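Local coordinates for protein putidaredoxin reductase (Pseudomonas putida, PDB 1Q1R) that probably passes electrons from NADH through its bound FAD to the iron-sulfur protein putidaredoxin, serving the cytochrome P450cam monooxygenase, at residues Val19-Arg24 with Gln73-Leu78. Numbering follows the deposited sequence.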
# COMPACT_ATOMS: atom_id res chain seq x y z
N VAL A 19 4.66 -4.20 15.02
CA VAL A 19 4.21 -5.23 15.95
C VAL A 19 5.28 -5.36 17.03
O VAL A 19 4.98 -5.35 18.23
CB VAL A 19 4.03 -6.59 15.24
CG1 VAL A 19 3.91 -7.71 16.28
CG2 VAL A 19 2.78 -6.56 14.37
N ALA A 20 6.53 -5.46 16.60
CA ALA A 20 7.66 -5.60 17.52
C ALA A 20 7.71 -4.48 18.57
O ALA A 20 7.70 -4.76 19.77
CB ALA A 20 8.97 -5.63 16.73
N PHE A 21 7.77 -3.23 18.12
CA PHE A 21 7.83 -2.11 19.05
C PHE A 21 6.52 -1.89 19.80
O PHE A 21 6.53 -1.44 20.94
CB PHE A 21 8.25 -0.83 18.33
CG PHE A 21 9.71 -0.79 17.98
CD1 PHE A 21 10.17 -1.35 16.80
CD2 PHE A 21 10.63 -0.24 18.86
CE1 PHE A 21 11.53 -1.37 16.50
CE2 PHE A 21 11.99 -0.25 18.58
CZ PHE A 21 12.44 -0.82 17.39
N GLY A 22 5.40 -2.21 19.16
CA GLY A 22 4.12 -2.05 19.81
C GLY A 22 4.04 -3.01 20.98
O GLY A 22 3.59 -2.66 22.07
N LEU A 23 4.52 -4.22 20.74
CA LEU A 23 4.54 -5.28 21.74
C LEU A 23 5.31 -4.81 22.97
O LEU A 23 4.80 -4.87 24.09
CB LEU A 23 5.22 -6.51 21.14
CG LEU A 23 4.51 -7.87 21.21
CD1 LEU A 23 3.02 -7.72 21.04
CD2 LEU A 23 5.09 -8.76 20.12
N ARG A 24 6.53 -4.34 22.76
CA ARG A 24 7.36 -3.87 23.86
C ARG A 24 6.82 -2.60 24.50
O ARG A 24 7.21 -2.23 25.61
CB ARG A 24 8.79 -3.63 23.37
CG ARG A 24 9.80 -3.48 24.50
CD ARG A 24 9.97 -4.80 25.24
NE ARG A 24 10.84 -5.73 24.53
CZ ARG A 24 10.95 -7.02 24.81
NH1 ARG A 24 10.23 -7.55 25.80
NH2 ARG A 24 11.78 -7.78 24.13
N GLN A 73 15.16 -1.32 23.10
CA GLN A 73 13.88 -1.98 23.38
C GLN A 73 14.04 -3.49 23.41
O GLN A 73 13.06 -4.23 23.51
CB GLN A 73 12.84 -1.58 22.33
CG GLN A 73 12.40 -0.13 22.43
CD GLN A 73 11.85 0.20 23.80
OE1 GLN A 73 10.89 -0.41 24.27
NE2 GLN A 73 12.46 1.19 24.45
N ASN A 74 15.28 -3.94 23.32
CA ASN A 74 15.60 -5.36 23.35
C ASN A 74 14.82 -6.16 22.31
O ASN A 74 14.18 -7.16 22.62
CB ASN A 74 15.33 -5.92 24.75
CG ASN A 74 16.29 -7.03 25.12
OD1 ASN A 74 16.29 -8.11 24.51
ND2 ASN A 74 17.12 -6.78 26.13
N ILE A 75 14.88 -5.70 21.06
CA ILE A 75 14.22 -6.38 19.96
C ILE A 75 15.33 -6.91 19.07
O ILE A 75 16.13 -6.14 18.53
CB ILE A 75 13.31 -5.43 19.15
CG1 ILE A 75 12.13 -4.97 20.01
CG2 ILE A 75 12.81 -6.14 17.89
CD1 ILE A 75 11.16 -4.05 19.30
N GLN A 76 15.40 -8.23 18.92
CA GLN A 76 16.44 -8.84 18.11
C GLN A 76 16.07 -8.77 16.63
O GLN A 76 15.04 -9.29 16.21
CB GLN A 76 16.64 -10.30 18.53
CG GLN A 76 16.89 -10.45 20.03
CD GLN A 76 17.00 -11.90 20.45
OE1 GLN A 76 17.91 -12.62 20.03
NE2 GLN A 76 16.06 -12.35 21.29
N LEU A 77 16.92 -8.12 15.85
CA LEU A 77 16.69 -7.97 14.42
C LEU A 77 17.63 -8.91 13.67
O LEU A 77 18.85 -8.81 13.79
CB LEU A 77 16.93 -6.52 14.01
CG LEU A 77 16.72 -6.11 12.55
CD1 LEU A 77 15.29 -6.42 12.12
CD2 LEU A 77 17.01 -4.63 12.39
N LEU A 78 17.05 -9.82 12.90
CA LEU A 78 17.83 -10.78 12.13
C LEU A 78 17.54 -10.57 10.65
O LEU A 78 16.62 -11.17 10.09
CB LEU A 78 17.43 -12.20 12.55
CG LEU A 78 18.51 -13.28 12.54
CD1 LEU A 78 17.87 -14.63 12.84
CD2 LEU A 78 19.22 -13.33 11.19
O HOH W 1 8.51 0.24 22.10
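R24 reaches the carbonyls of Q73 and N74 because its CG stands opposite the backbone N (chi1 -166°) and the chain then bends at chi2 and chi3, curling the guanidinium toward the turn ahead of strand 75-78. R24 NE donates to Q73 O at 2.9 Å, nearly along the C=O axis, and NH2 donates to N74 O, also at 2.9 Å, from above the carbonyl plane. Both hydrogen bonds are clearly bent. The other terminal nitrogen, NH1, bonds to W28 O and G30 O, so backbone carbonyls from two separate loops fix the guanidinium.

The apolar half centres on I75. With CG1 opposite its carbonyl carbon and an extended chain, CD1 sits 3.6 Å from the F21 ring centroid, only 4° off the normal: a CH-pi contact squarely over the face. The same methyl lies 3.7 Å from A20 CB, so it sits in the corner between the F21 ring face and A20. Q73 CG approaches the ring obliquely, 3.9 Å from F21 CE2, while Q73 OE1 accepts a long, 3.3 Å bond from a water that also donates to F21 O. Y70 meets F21 edge-to-face, and R65 adds a cation-pi contact.

N74, with positive phi, is the C' residue of the Schellman motif ending helix 67-72; R24 thus grips the turn where that helix gives way to strand 75-78. The GxGxxG sequence (G11, G13, G16) runs from the turn after strand 6-10 into helix 14-25, which packs against I75 at the start of edge strand 75-78 and the turn before it, consistent with the Rossmann-type FAD-binding domain of the glutathione reductase fold.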